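Local coordinates for proton-dependent oligopeptide transporter family protein (Xanthomonas campestris, PDB 6EI3), which transports peptides across the membrane as a proton-coupled POT-family member of the major facilitator superfamily, seen here in an auto-inhibited state, at the (2S)-2,3-dihydroxypropyl(7Z)-pentadec-7-enoate site. Sequence-based numbering; all coordinates share one arbitrary frame.

The (2S)-2,3-dihydroxypropyl(7Z)-pentadec-7-enoate site. Residues 157-158, 161, 165-166, 169-170, 173-174, 177-178, 181, 325. With 78M ((2S)-2,3-dihydroxypropyl(7Z)-pentadec-7-enoate), chain B; 78M ((2S)-2,3-dihydroxypropyl(7Z)-pentadec-7-enoate), chain C; 78M ((2S)-2,3-dihydroxypropyl(7Z)-pentadec-7-enoate), chain D; 78M ((2S)-2,3-dihydroxypropyl(7Z)-pentadec-7-enoate), chain E.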
ATOM      1  N   LEU A 157     -19.820  -3.400  -2.296  1.00 30.05           N
ATOM      2  CA  LEU A 157     -21.150  -3.497  -2.851  1.00 31.07           C
ATOM      3  C   LEU A 157     -22.201  -2.821  -1.952  1.00 34.84           C
ATOM      4  O   LEU A 157     -23.162  -2.266  -2.472  1.00 35.27           O
ATOM      5  CB  LEU A 157     -21.531  -4.968  -3.079  1.00 32.54           C
ATOM      6  CG  LEU A 157     -20.894  -5.706  -4.269  1.00 37.84           C
ATOM      7  CD1 LEU A 157     -21.242  -7.173  -4.220  1.00 39.20           C
ATOM      8  CD2 LEU A 157     -21.360  -5.143  -5.597  1.00 40.05           C
ATOM      9  N   LEU A 158     -22.030  -2.870  -0.622  1.00 30.67           N
ATOM     10  CA  LEU A 158     -23.029  -2.364   0.330  1.00 31.91           C
ATOM     11  C   LEU A 158     -22.897  -0.874   0.722  1.00 33.48           C
ATOM     12  O   LEU A 158     -23.889  -0.139   0.633  1.00 33.48           O
ATOM     13  CB  LEU A 158     -23.031  -3.261   1.594  1.00 32.76           C
ATOM     14  CG  LEU A 158     -23.861  -2.827   2.814  1.00 41.63           C
ATOM     15  CD1 LEU A 158     -25.379  -2.874   2.518  1.00 44.22           C
ATOM     16  CD2 LEU A 158     -23.583  -3.731   4.003  1.00 46.14           C
ATOM     17  N   LEU A 161     -24.130   1.940  -1.559  1.00 29.90           N
ATOM     18  CA  LEU A 161     -25.599   1.942  -1.606  1.00 30.49           C
ATOM     19  C   LEU A 161     -26.141   2.674  -0.379  1.00 34.06           C
ATOM     20  O   LEU A 161     -27.111   3.414  -0.501  1.00 32.54           O
ATOM     21  CB  LEU A 161     -26.183   0.509  -1.658  1.00 31.16           C
ATOM     22  CG  LEU A 161     -26.135  -0.228  -3.001  1.00 35.63           C
ATOM     23  CD1 LEU A 161     -26.870  -1.545  -2.903  1.00 36.09           C
ATOM     24  CD2 LEU A 161     -26.767   0.593  -4.124  1.00 36.11           C
ATOM     25  N   HIS A 165     -28.376   6.034  -0.986  1.00 35.96           N
ATOM     26  CA  HIS A 165     -29.798   6.062  -0.593  1.00 37.90           C
ATOM     27  C   HIS A 165     -30.066   6.524   0.824  1.00 40.27           C
ATOM     28  O   HIS A 165     -31.150   7.037   1.079  1.00 41.56           O
ATOM     29  CB  HIS A 165     -30.449   4.694  -0.841  1.00 40.23           C
ATOM     30  CG  HIS A 165     -30.161   4.155  -2.209  1.00 44.76           C
ATOM     31  ND1 HIS A 165     -30.653   4.775  -3.349  1.00 47.89           N
ATOM     32  CD2 HIS A 165     -29.425   3.080  -2.580  1.00 47.10           C
ATOM     33  CE1 HIS A 165     -30.192   4.073  -4.372  1.00 47.54           C
ATOM     34  NE2 HIS A 165     -29.451   3.039  -3.960  1.00 47.55           N
ATOM     35  N   LEU A 166     -29.119   6.325   1.749  1.00 33.70           N
ATOM     36  CA  LEU A 166     -29.314   6.695   3.150  1.00 32.78           C
ATOM     37  C   LEU A 166     -28.556   7.962   3.552  1.00 37.14           C
ATOM     38  O   LEU A 166     -29.000   8.673   4.448  1.00 37.89           O
ATOM     39  CB  LEU A 166     -28.954   5.523   4.104  1.00 31.81           C
ATOM     40  CG  LEU A 166     -29.426   4.096   3.762  1.00 35.78           C
ATOM     41  CD1 LEU A 166     -28.933   3.095   4.803  1.00 34.98           C
ATOM     42  CD2 LEU A 166     -30.943   4.006   3.650  1.00 37.99           C
ATOM     43  N   SER A 169     -23.963   9.910   7.063  1.00 31.82           N
ATOM     44  CA  SER A 169     -24.040   9.465   8.456  1.00 33.11           C
ATOM     45  C   SER A 169     -24.235   7.945   8.503  1.00 35.19           C
ATOM     46  O   SER A 169     -23.737   7.306   9.420  1.00 35.66           O
ATOM     47  CB  SER A 169     -25.223  10.131   9.166  1.00 41.35           C
ATOM     48  OG  SER A 169     -24.925  11.463   9.547  1.00 56.29           O
ATOM     49  N   TRP A 170     -24.976   7.377   7.540  1.00 30.85           N
ATOM     50  CA  TRP A 170     -25.184   5.934   7.502  1.00 30.76           C
ATOM     51  C   TRP A 170     -23.998   5.248   6.864  1.00 32.15           C
ATOM     52  O   TRP A 170     -23.517   4.248   7.394  1.00 31.50           O
ATOM     53  CB  TRP A 170     -26.493   5.562   6.786  1.00 29.98           C
ATOM     54  CG  TRP A 170     -27.712   5.940   7.577  1.00 32.05           C
ATOM     55  CD1 TRP A 170     -28.369   7.132   7.546  1.00 35.29           C
ATOM     56  CD2 TRP A 170     -28.369   5.145   8.577  1.00 32.80           C
ATOM     57  NE1 TRP A 170     -29.417   7.117   8.434  1.00 36.04           N
ATOM     58  CE2 TRP A 170     -29.426   5.919   9.100  1.00 37.77           C
ATOM     59  CE3 TRP A 170     -28.178   3.842   9.070  1.00 34.50           C
ATOM     60  CZ2 TRP A 170     -30.297   5.435  10.087  1.00 38.55           C
ATOM     61  CZ3 TRP A 170     -29.039   3.360  10.049  1.00 36.76           C
ATOM     62  CH2 TRP A 170     -30.071   4.159  10.562  1.00 38.52           C
ATOM     63  N   GLY A 173     -21.172   5.759   9.228  1.00 30.62           N
ATOM     64  CA  GLY A 173     -21.634   5.177  10.491  1.00 30.08           C
ATOM     65  C   GLY A 173     -21.501   3.666  10.591  1.00 31.52           C
ATOM     66  O   GLY A 173     -21.068   3.174  11.627  1.00 30.81           O
ATOM     67  N   ILE A 174     -21.847   2.916   9.516  1.00 27.43           N
ATOM     68  CA  ILE A 174     -21.725   1.447   9.472  1.00 27.02           C
ATOM     69  C   ILE A 174     -20.241   1.015   9.687  1.00 28.24           C
ATOM     70  O   ILE A 174     -20.001   0.307  10.658  1.00 25.37           O
ATOM     71  CB  ILE A 174     -22.395   0.803   8.216  1.00 30.22           C
ATOM     72  CG1 ILE A 174     -23.933   1.011   8.239  1.00 32.22           C
ATOM     73  CG2 ILE A 174     -22.008  -0.697   8.071  1.00 28.83           C
ATOM     74  CD1 ILE A 174     -24.625   0.942   6.848  1.00 42.10           C
ATOM     75  N   ILE A 177     -19.258   1.644  13.387  1.00 27.23           N
ATOM     76  CA  ILE A 177     -19.808   0.647  14.342  1.00 27.94           C
ATOM     77  C   ILE A 177     -19.032  -0.678  14.281  1.00 30.96           C
ATOM     78  O   ILE A 177     -18.703  -1.256  15.317  1.00 31.54           O
ATOM     79  CB  ILE A 177     -21.345   0.470  14.153  1.00 32.11           C
ATOM     80  CG1 ILE A 177     -22.113   1.750  14.605  1.00 34.40           C
ATOM     81  CG2 ILE A 177     -21.894  -0.789  14.854  1.00 33.72           C
ATOM     82  CD1 ILE A 177     -22.069   2.140  16.211  1.00 46.91           C
ATOM     83  N   LEU A 178     -18.685  -1.117  13.073  1.00 28.81           N
ATOM     84  CA  LEU A 178     -17.910  -2.335  12.868  1.00 28.74           C
ATOM     85  C   LEU A 178     -16.530  -2.250  13.486  1.00 30.43           C
ATOM     86  O   LEU A 178     -16.041  -3.259  13.983  1.00 30.62           O
ATOM     87  CB  LEU A 178     -17.832  -2.704  11.380  1.00 29.07           C
ATOM     88  CG  LEU A 178     -19.097  -3.372  10.840  1.00 36.90           C
ATOM     89  CD1 LEU A 178     -19.074  -3.380   9.351  1.00 38.27           C
ATOM     90  CD2 LEU A 178     -19.227  -4.807  11.356  1.00 41.23           C
ATOM     91  N   ILE A 181     -16.972  -2.616  17.162  1.00 26.94           N
ATOM     92  CA  ILE A 181     -17.167  -4.053  17.400  1.00 27.04           C
ATOM     93  C   ILE A 181     -15.847  -4.797  17.264  1.00 28.81           C
ATOM     94  O   ILE A 181     -15.605  -5.701  18.058  1.00 28.78           O
ATOM     95  CB  ILE A 181     -18.263  -4.657  16.475  1.00 29.79           C
ATOM     96  CG1 ILE A 181     -19.676  -4.110  16.851  1.00 30.58           C
ATOM     97  CG2 ILE A 181     -18.218  -6.209  16.516  1.00 29.25           C
ATOM     98  CD1 ILE A 181     -20.778  -4.382  15.787  1.00 38.31           C
ATOM     99  N   TRP A 325     -30.287   2.220  -9.682  1.00 39.57           N
ATOM    100  CA  TRP A 325     -29.918   1.513  -8.466  1.00 39.00           C
ATOM    101  C   TRP A 325     -28.402   1.381  -8.246  1.00 39.58           C
ATOM    102  O   TRP A 325     -27.986   1.161  -7.112  1.00 40.42           O
ATOM    103  CB  TRP A 325     -30.595   0.138  -8.407  1.00 39.08           C
ATOM    104  CG  TRP A 325     -30.223  -0.814  -9.509  1.00 40.99           C
ATOM    105  CD1 TRP A 325     -30.916  -1.039 -10.658  1.00 45.26           C
ATOM    106  CD2 TRP A 325     -29.130  -1.745  -9.508  1.00 40.59           C
ATOM    107  NE1 TRP A 325     -30.310  -2.037 -11.386  1.00 45.36           N
ATOM    108  CE2 TRP A 325     -29.193  -2.465 -10.717  1.00 45.63           C
ATOM    109  CE3 TRP A 325     -28.079  -2.013  -8.618  1.00 41.52           C
ATOM    110  CZ2 TRP A 325     -28.249  -3.439 -11.059  1.00 44.77           C
ATOM    111  CZ3 TRP A 325     -27.156  -2.994  -8.947  1.00 42.95           C
ATOM    112  CH2 TRP A 325     -27.231  -3.677 -10.165  1.00 43.90           C
TER
HETATM  113  O21 78M B 603     -31.498   9.091   7.970  1.00 74.27           O
HETATM  114  C20 78M B 603     -31.270   9.758   9.202  1.00 76.19           C
HETATM  115  C18 78M B 603     -30.102  10.714   9.110  1.00 77.62           C
HETATM  116  O19 78M B 603     -29.125  10.235   8.178  1.00 76.04           O
HETATM  117  C17 78M B 603     -29.446  10.971  10.449  1.00 77.88           C
HETATM  118  O2  78M B 603     -29.085   9.660  10.949  1.00 76.35           O
HETATM  119  C1  78M B 603     -27.996   9.539  11.715  1.00 75.26           C
HETATM  120  O1  78M B 603     -27.193  10.418  11.898  1.00 76.87           O
HETATM  121  C2  78M B 603     -27.936   8.181  12.344  1.00 71.74           C
HETATM  122  C3  78M B 603     -26.863   7.274  11.764  1.00 68.03           C
HETATM  123  C4  78M B 603     -26.879   5.921  12.441  1.00 66.70           C
HETATM  124  C5  78M B 603     -25.795   4.953  12.023  1.00 64.28           C
HETATM  125  C6  78M B 603     -25.862   3.652  12.813  1.00 65.39           C
HETATM  126  C7  78M B 603     -24.851   2.636  12.379  1.00 64.50           C
HETATM  127  C8  78M B 603     -25.040   1.339  12.203  1.00 64.68           C
HETATM  128  C9  78M B 603     -26.314   0.569  12.369  1.00 66.41           C
HETATM  129  C10 78M B 603     -26.741  -0.138  11.080  1.00 67.99           C
HETATM  130  C11 78M B 603     -26.467  -1.638  11.050  1.00 70.28           C
HETATM  131  C12 78M B 603     -24.992  -2.044  10.994  1.00 70.51           C
HETATM  132  C13 78M B 603     -24.774  -3.554  11.022  1.00 71.05           C
HETATM  133  C15 78M B 603     -22.815  -4.037  12.540  1.00 68.37           C
HETATM  134  C14 78M B 603     -23.329  -3.997  11.116  1.00 68.14           C
HETATM  135  O21 78M C 608     -30.833   0.911  -5.131  1.00 94.86           O
HETATM  136  C20 78M C 608     -32.115   1.499  -5.336  1.00 95.05           C
HETATM  137  C18 78M C 608     -33.212   0.462  -5.265  1.00 94.50           C
HETATM  138  O19 78M C 608     -34.419   1.007  -5.804  1.00 96.16           O
HETATM  139  C17 78M C 608     -33.473  -0.045  -3.860  1.00 92.15           C
HETATM  140  O2  78M C 608     -32.225  -0.471  -3.256  1.00 87.81           O
HETATM  141  C1  78M C 608     -31.803  -1.725  -3.460  1.00 85.12           C
HETATM  142  O1  78M C 608     -32.303  -2.485  -4.248  1.00 87.79           O
HETATM  143  C2  78M C 608     -30.627  -2.049  -2.585  1.00 79.82           C
HETATM  144  C3  78M C 608     -30.653  -3.469  -2.034  1.00 76.32           C
HETATM  145  C4  78M C 608     -29.397  -3.834  -1.266  1.00 72.22           C
HETATM  146  C5  78M C 608     -29.672  -4.372   0.123  1.00 70.30           C
HETATM  147  C6  78M C 608     -28.425  -4.538   0.975  1.00 66.95           C
HETATM  148  C7  78M C 608     -27.966  -5.960   1.068  1.00 64.29           C
HETATM  149  C8  78M C 608     -27.823  -6.680   2.170  1.00 63.48           C
HETATM  150  C9  78M C 608     -28.109  -6.253   3.579  1.00 63.75           C
HETATM  151  C10 78M C 608     -27.530  -7.198   4.629  1.00 65.65           C
HETATM  152  C11 78M C 608     -28.070  -6.954   6.030  1.00 68.32           C
HETATM  153  C12 78M C 608     -27.438  -7.819   7.107  1.00 70.27           C
HETATM  154  C13 78M C 608     -26.413  -7.103   7.977  1.00 70.41           C
HETATM  155  C15 78M C 608     -25.049  -9.000   9.031  1.00 71.71           C
HETATM  156  C14 78M C 608     -25.058  -7.802   8.094  1.00 70.86           C
HETATM  157  O21 78M D 611     -35.323   6.715  -3.136  1.00 96.64           O
HETATM  158  C20 78M D 611     -35.919   5.430  -3.257  1.00 97.33           C
HETATM  159  C18 78M D 611     -35.000   4.477  -3.986  1.00 96.34           C
HETATM  160  O19 78M D 611     -35.728   3.340  -4.462  1.00 98.71           O
HETATM  161  C17 78M D 611     -33.814   4.048  -3.153  1.00 92.96           C
HETATM  162  O2  78M D 611     -34.183   2.905  -2.344  1.00 90.62           O
HETATM  163  C1  78M D 611     -34.256   3.063  -1.018  1.00 88.34           C
HETATM  164  O1  78M D 611     -34.310   4.132  -0.468  1.00 89.48           O
HETATM  165  C2  78M D 611     -34.264   1.736  -0.313  1.00 84.84           C
HETATM  166  C3  78M D 611     -33.058   1.494   0.593  1.00 79.30           C
HETATM  167  C4  78M D 611     -31.799   1.094  -0.155  1.00 73.66           C
HETATM  168  C5  78M D 611     -30.922   0.085   0.577  1.00 70.97           C
HETATM  169  C6  78M D 611     -29.739   0.687   1.334  1.00 69.24           C
HETATM  170  C7  78M D 611     -28.664  -0.321   1.665  1.00 67.68           C
HETATM  171  C8  78M D 611     -28.530  -1.049   2.770  1.00 68.58           C
HETATM  172  C9  78M D 611     -29.434  -1.075   3.975  1.00 70.42           C
HETATM  173  C10 78M D 611     -28.932  -1.943   5.138  1.00 70.61           C
HETATM  174  C11 78M D 611     -28.204  -1.168   6.233  1.00 70.58           C
HETATM  175  C12 78M D 611     -27.980  -1.915   7.552  1.00 72.34           C
HETATM  176  C13 78M D 611     -27.009  -3.096   7.523  1.00 74.58           C
HETATM  177  C15 78M D 611     -24.600  -3.902   7.412  1.00 75.85           C
HETATM  178  C14 78M D 611     -25.544  -2.727   7.298  1.00 75.57           C
HETATM  179  O21 78M E 612     -35.698  -3.946  -7.841  1.00 73.10           O
HETATM  180  C20 78M E 612     -34.966  -3.031  -7.039  1.00 73.33           C
HETATM  181  C18 78M E 612     -33.974  -2.252  -7.872  1.00 74.01           C
HETATM  182  O19 78M E 612     -34.651  -1.644  -8.977  1.00 75.71           O
HETATM  183  C17 78M E 612     -32.829  -3.103  -8.370  1.00 73.91           C
HETATM  184  O2  78M E 612     -31.897  -3.145  -7.262  1.00 74.43           O
HETATM  185  C1  78M E 612     -30.900  -4.040  -7.300  1.00 75.41           C
HETATM  186  O1  78M E 612     -30.772  -4.875  -8.161  1.00 76.49           O
HETATM  187  C2  78M E 612     -29.949  -3.831  -6.155  1.00 74.73           C
HETATM  188  C3  78M E 612     -29.199  -5.075  -5.691  1.00 74.23           C
HETATM  189  C4  78M E 612     -27.829  -4.735  -5.131  1.00 73.24           C
HETATM  190  C5  78M E 612     -27.321  -5.688  -4.067  1.00 74.87           C
HETATM  191  C6  78M E 612     -25.845  -5.489  -3.702  1.00 75.09           C
HETATM  192  C7  78M E 612     -25.391  -6.295  -2.505  1.00 77.84           C
HETATM  193  C8  78M E 612     -25.095  -7.595  -2.447  1.00 80.96           C
HETATM  194  C9  78M E 612     -25.153  -8.609  -3.562  1.00 84.19           C
HETATM  195  C10 78M E 612     -24.005  -9.618  -3.549  1.00 86.21           C
HETATM  196  C11 78M E 612     -23.595 -10.088  -4.938  1.00 88.08           C
HETATM  197  C12 78M E 612     -22.357 -10.979  -4.969  1.00 89.66           C
HETATM  198  C13 78M E 612     -21.521 -10.886  -6.246  1.00 91.04           C
HETATM  199  C15 78M E 612     -21.302 -11.325  -8.738  1.00 93.20           C
HETATM  200  C14 78M E 612     -22.141 -11.517  -7.490  1.00 93.10           C
HETATM  201  O   HOH W   1     -26.904  10.851   6.355  1.00 47.10           O
HETATM  202  O   HOH W   2     -32.943   7.395  -1.603  1.00 64.50           O
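NE1, the indole N-H of Trp170, faces two hydroxyls of the glycerol head of the monoacylglycerol 78M (chain B). The site is on the lipid-facing surface of a POT-family transporter with the major facilitator fold, on helices 137-165 and 168-188 with Trp325 added from a loop; the poorly ordered lipids probably come from crystallisation. Terminal O21 of 78M (chain B) accepts a fairly straight hydrogen bond from Trp170 NE1, at 2.9 Å and 153° at the hydrogen, lying close to the ring plane; the secondary hydroxyl O19 of 78M (chain B) approaches Trp170 NE1 at 3.1 Å. O19 also bonds a water shared with the backbone N of Ser169. Tryptophan suits such a membrane boundary: its N-H meets the polar head while C4 of the same lipid's acyl chain lies over the face of its six-membered ring. Further along helix 168-188 the tail runs against branched aliphatic groups, Ile177 CG1 lying 3.6 Å from C7 of 78M (chain B) at the double bond.

His165 NE2 makes a short polar contact with hydroxyl O21 of 78M (chain C) at 2.8 Å, at best a poorly aimed hydrogen bond, since O21 sits well above the imidazole plane. Histidine suits this helix end because its ring can meet hydroxyls and lipid carbons alike. The Trp325 carbonyl O accepts a weak bond from that hydroxyl. With CG in the crowded position between backbone N and carbonyl carbon (chi1 62°), Trp325 turns one indole face to the ester of 78M (chain E). Leu158, CG anti to the backbone N (chi1 172°), has forked methyls suited to packing between two tails: CD2 meets C15 of 78M (chain D) at 3.6 Å, while CD1 touches 78M (chain C) and 78M (chain D).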